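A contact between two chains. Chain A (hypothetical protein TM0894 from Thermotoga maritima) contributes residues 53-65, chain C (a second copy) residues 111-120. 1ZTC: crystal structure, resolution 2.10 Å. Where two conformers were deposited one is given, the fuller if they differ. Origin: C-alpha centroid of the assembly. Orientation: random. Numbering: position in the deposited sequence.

Chain A (53-65) NLSSMDELEEKFS
Chain C 111-120: SFGTIVGRIY

Chain A enters the contact through a 3-10 segment, residues 54-56, that leads into a helix running from A:Met57 through A:Ser65 and beyond. Chain C contributes the first turns of a helix beginning at C:Thr114, with C:Gly113 at its N-cap position. The two helix axes approach to 8.9 Å, and their N-to-C directions differ by 131°, closer to antiparallel than parallel. The CA-CA register follows from this: A:Leu54 faces C:Ile119 at 9.0 Å, A:Met57 faces C:Val116 at 6.4 Å, and A:Glu61 faces C:Ile115 at 5.7 Å. Together the stretches bury 445 Å².

The polar centre is A:Glu61, whose carboxylate receives the free amides at the start of the chain C helix. C:Ile115 N donates to A:Glu61 OE1 at 2.8 Å with an N-H...O angle of 169°, and C:Val116 N donates to A:Glu61 OE2 at 3.0 Å and 174°. Both bonds are nearly linear, so the carboxylate is bidentate across two successive amides. C:Thr114 N also lies 3.0 Å from A:Glu61 OE1, but its poor angle rules out a hydrogen bond. The CA-to-CB bond of A:Glu61 points sideways, and the bent rotamer, chi1 -168° (t), chi2 81° (p) and chi3 -90°, brings the carboxylate to the helix start.

C:Gly113 fits this arrangement on two counts. Its phi/psi of 121/147 would jam a CB against the carbonyl O of the preceding residue, and an ideal CB would lie 2.2 Å from A:Glu61 OE2. As deposited, C:Gly113 CA approaches A:Glu61 OE2 to 3.4 Å.

C:Ile115 is the main apolar element, pointing toward chain A and giving up 90 Å². With chi1 -78° (m) and chi2 163° (t), its CD1 reaches A:Leu60 CB at 3.8 Å and A:Phe64 CD1 at 3.8 Å. The same C:Ile115 CD1 sits over one face of the A:Phe64 ring, 4.0 Å from the centroid and 23° off the normal, the geometry of a CH-pi contact. A:Phe64 (chi1 -90°, m; chi2 67°) and A:Leu60 (chi1 -71°, m; chi2 163°, t) both point toward chain C. The other branch, C:Ile115 CG2, lies 4.1 Å from A:Met57 O.

C:Val116 adopts chi1 -180° (t). Its CG2 comes within 3.3 Å of A:Glu61 OE2 and 4.1 Å of A:Met57 CG, and A:Asp58 OD1 is also 4.1 Å from C:Val116 CG2. A:Met57 is selenomethionine, with chi1 65° (p), chi2 -177° (t) and chi3 128°, between wells; its CA-to-CB bond points sideways; CG and SE both lie 4.1 Å from C:Val116 CG2, and the terminal CE turns off to 6.1 Å from that atom.

At the far end, A:Leu54 (chi1 -179°, t; chi2 59°, p) starts sideways but brings CD1 within 4.1 Å of C:Ile119 CG2. C:Ile119 points toward chain A with chi1 -64° and chi2 -68°, both m. Outside the contact, A:Lys63 NZ makes a salt bridge with A:Glu59 OE2 at 3.4 Å, its hydrogen bond weak.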

# COMPACT_ATOMS: atom_id res chain seq x y z
N ASN A 53 5.03 -10.62 -8.52
CA ASN A 53 4.48 -9.46 -9.16
C ASN A 53 5.52 -8.35 -9.28
O ASN A 53 6.52 -8.33 -8.58
CB ASN A 53 3.27 -8.99 -8.35
CG ASN A 53 2.41 -8.00 -9.11
OD1 ASN A 53 2.26 -8.12 -10.33
ND2 ASN A 53 1.95 -6.94 -8.41
N LEU A 54 5.25 -7.43 -10.19
CA LEU A 54 6.11 -6.34 -10.51
C LEU A 54 6.56 -5.53 -9.30
O LEU A 54 7.69 -5.05 -9.23
CB LEU A 54 5.36 -5.42 -11.50
CG LEU A 54 6.11 -4.19 -12.01
CD1 LEU A 54 7.37 -4.62 -12.73
CD2 LEU A 54 5.20 -3.37 -12.94
N SER A 55 5.66 -5.38 -8.33
CA SER A 55 5.92 -4.61 -7.15
C SER A 55 7.06 -5.15 -6.24
O SER A 55 7.59 -4.40 -5.41
CB SER A 55 4.61 -4.42 -6.37
OG SER A 55 4.08 -5.65 -5.94
N SER A 56 7.42 -6.43 -6.42
CA SER A 56 8.55 -7.06 -5.72
C SER A 56 9.92 -6.88 -6.40
O SER A 56 10.91 -7.45 -5.95
CB SER A 56 8.29 -8.55 -5.54
OG SER A 56 7.20 -8.73 -4.67
N MSE A 57 9.97 -6.07 -7.44
CA MSE A 57 11.16 -5.93 -8.27
C MSE A 57 12.41 -5.51 -7.49
O MSE A 57 13.50 -6.03 -7.76
CB MSE A 57 10.92 -4.96 -9.46
CG MSE A 57 10.66 -3.52 -9.03
SE MSE A 57 10.27 -2.40 -10.60
CE MSE A 57 8.51 -1.56 -9.90
N ASP A 58 12.28 -4.59 -6.54
CA ASP A 58 13.46 -4.18 -5.76
C ASP A 58 13.93 -5.29 -4.83
O ASP A 58 15.12 -5.47 -4.63
CB ASP A 58 13.19 -2.94 -4.91
CG ASP A 58 12.86 -1.71 -5.74
OD1 ASP A 58 13.29 -1.67 -6.92
OD2 ASP A 58 12.19 -0.79 -5.18
N GLU A 59 12.99 -6.03 -4.23
CA GLU A 59 13.38 -7.13 -3.35
C GLU A 59 14.06 -8.24 -4.15
O GLU A 59 15.06 -8.81 -3.70
CB GLU A 59 12.20 -7.70 -2.56
CG GLU A 59 12.66 -8.60 -1.40
CD GLU A 59 11.55 -9.01 -0.42
OE1 GLU A 59 10.34 -8.77 -0.72
OE2 GLU A 59 11.92 -9.53 0.66
N LEU A 60 13.49 -8.56 -5.31
CA LEU A 60 14.08 -9.57 -6.15
C LEU A 60 15.47 -9.19 -6.63
O LEU A 60 16.37 -10.02 -6.63
CB LEU A 60 13.17 -9.92 -7.33
CG LEU A 60 11.93 -10.69 -6.88
CD1 LEU A 60 10.89 -10.64 -7.98
CD2 LEU A 60 12.25 -12.12 -6.48
N GLU A 61 15.63 -7.94 -7.04
CA GLU A 61 16.94 -7.42 -7.44
C GLU A 61 18.01 -7.70 -6.38
O GLU A 61 19.12 -8.16 -6.66
CB GLU A 61 16.80 -5.90 -7.63
CG GLU A 61 17.97 -5.20 -8.32
CD GLU A 61 17.87 -5.35 -9.81
OE1 GLU A 61 18.42 -6.34 -10.33
OE2 GLU A 61 17.18 -4.53 -10.44
N GLU A 62 17.66 -7.37 -5.15
CA GLU A 62 18.53 -7.52 -4.00
C GLU A 62 18.83 -9.00 -3.72
O GLU A 62 19.98 -9.37 -3.46
CB GLU A 62 17.78 -6.82 -2.89
CG GLU A 62 18.27 -6.77 -1.53
CD GLU A 62 17.19 -6.04 -0.70
OE1 GLU A 62 17.07 -4.78 -0.83
OE2 GLU A 62 16.41 -6.75 -0.01
N LYS A 63 17.82 -9.87 -3.80
CA LYS A 63 18.05 -11.30 -3.55
C LYS A 63 18.86 -11.98 -4.67
O LYS A 63 19.73 -12.79 -4.40
CB LYS A 63 16.75 -12.05 -3.33
CG LYS A 63 15.89 -11.54 -2.21
CD LYS A 63 16.55 -11.68 -0.87
CE LYS A 63 15.82 -10.87 0.19
NZ LYS A 63 14.66 -11.58 0.67
N PHE A 64 18.56 -11.65 -5.92
CA PHE A 64 19.33 -12.16 -7.04
C PHE A 64 20.79 -11.73 -6.93
O PHE A 64 21.71 -12.53 -7.17
CB PHE A 64 18.71 -11.71 -8.37
CG PHE A 64 17.68 -12.67 -8.91
CD1 PHE A 64 16.47 -12.87 -8.26
CD2 PHE A 64 17.91 -13.39 -10.09
CE1 PHE A 64 15.49 -13.77 -8.76
CE2 PHE A 64 16.97 -14.29 -10.59
CZ PHE A 64 15.74 -14.47 -9.91
N SER A 65 21.01 -10.47 -6.55
CA SER A 65 22.38 -9.98 -6.33
C SER A 65 23.09 -10.76 -5.22
O SER A 65 24.22 -11.19 -5.40
CB SER A 65 22.36 -8.50 -5.97
OG SER A 65 23.68 -8.02 -5.86
N SER C 111 21.52 -0.63 -17.10
CA SER C 111 22.33 -0.36 -15.90
C SER C 111 21.47 -0.06 -14.65
O SER C 111 22.01 0.07 -13.54
CB SER C 111 23.28 0.82 -16.19
OG SER C 111 22.52 2.02 -16.30
N PHE C 112 20.16 0.07 -14.82
CA PHE C 112 19.20 0.25 -13.69
C PHE C 112 19.10 -0.96 -12.73
O PHE C 112 18.32 -0.93 -11.76
CB PHE C 112 17.75 0.47 -14.25
CG PHE C 112 17.17 1.87 -14.03
CD1 PHE C 112 16.76 2.30 -12.76
CD2 PHE C 112 16.96 2.73 -15.12
CE1 PHE C 112 16.19 3.59 -12.57
CE2 PHE C 112 16.38 4.02 -14.95
CZ PHE C 112 16.00 4.45 -13.67
N GLY C 113 19.85 -2.03 -12.99
CA GLY C 113 19.75 -3.26 -12.20
C GLY C 113 19.38 -4.39 -13.13
O GLY C 113 18.68 -4.17 -14.10
N THR C 114 19.87 -5.60 -12.85
CA THR C 114 19.61 -6.72 -13.75
C THR C 114 18.10 -6.84 -13.97
O THR C 114 17.63 -6.73 -15.10
CB THR C 114 20.33 -8.05 -13.32
OG1 THR C 114 20.64 -8.81 -14.49
CG2 THR C 114 19.50 -8.91 -12.44
N ILE C 115 17.32 -6.91 -12.89
CA ILE C 115 15.87 -7.12 -13.00
C ILE C 115 15.10 -5.89 -13.48
O ILE C 115 14.37 -5.96 -14.47
CB ILE C 115 15.30 -7.71 -11.66
CG1 ILE C 115 15.64 -9.20 -11.62
CG2 ILE C 115 13.80 -7.51 -11.55
CD1 ILE C 115 15.55 -9.84 -10.29
N VAL C 116 15.28 -4.76 -12.80
CA VAL C 116 14.58 -3.54 -13.14
C VAL C 116 14.96 -3.05 -14.55
O VAL C 116 14.10 -2.58 -15.29
CB VAL C 116 14.81 -2.42 -12.05
CG1 VAL C 116 14.07 -1.14 -12.40
CG2 VAL C 116 14.36 -2.90 -10.68
N GLY C 117 16.24 -3.17 -14.92
CA GLY C 117 16.69 -2.77 -16.25
C GLY C 117 16.00 -3.56 -17.34
O GLY C 117 15.65 -3.00 -18.37
N ARG C 118 15.82 -4.85 -17.11
CA ARG C 118 15.12 -5.72 -18.06
C ARG C 118 13.69 -5.31 -18.29
O ARG C 118 13.20 -5.37 -19.41
CB ARG C 118 15.13 -7.17 -17.60
CG ARG C 118 16.44 -7.81 -17.84
CD ARG C 118 16.54 -9.06 -17.06
NE ARG C 118 17.91 -9.60 -17.07
CZ ARG C 118 18.35 -10.56 -17.87
NH1 ARG C 118 17.56 -11.13 -18.78
NH2 ARG C 118 19.60 -10.96 -17.75
N ILE C 119 13.02 -4.88 -17.24
CA ILE C 119 11.64 -4.44 -17.37
C ILE C 119 11.55 -3.13 -18.16
O ILE C 119 10.72 -3.01 -19.06
CB ILE C 119 10.94 -4.34 -15.99
CG1 ILE C 119 10.84 -5.73 -15.33
CG2 ILE C 119 9.56 -3.77 -16.15
CD1 ILE C 119 9.86 -6.74 -16.04
N TYR C 120 12.41 -2.15 -17.82
CA TYR C 120 12.52 -0.92 -18.61
C TYR C 120 12.78 -1.26 -20.06
O TYR C 120 12.13 -0.75 -20.94
CB TYR C 120 13.66 -0.01 -18.06
CG TYR C 120 13.22 0.91 -16.95
CD1 TYR C 120 13.27 0.53 -15.61
CD2 TYR C 120 12.76 2.19 -17.25
CE1 TYR C 120 12.86 1.40 -14.58
CE2 TYR C 120 12.35 3.06 -16.25
CZ TYR C 120 12.41 2.66 -14.93
OH TYR C 120 11.99 3.55 -13.96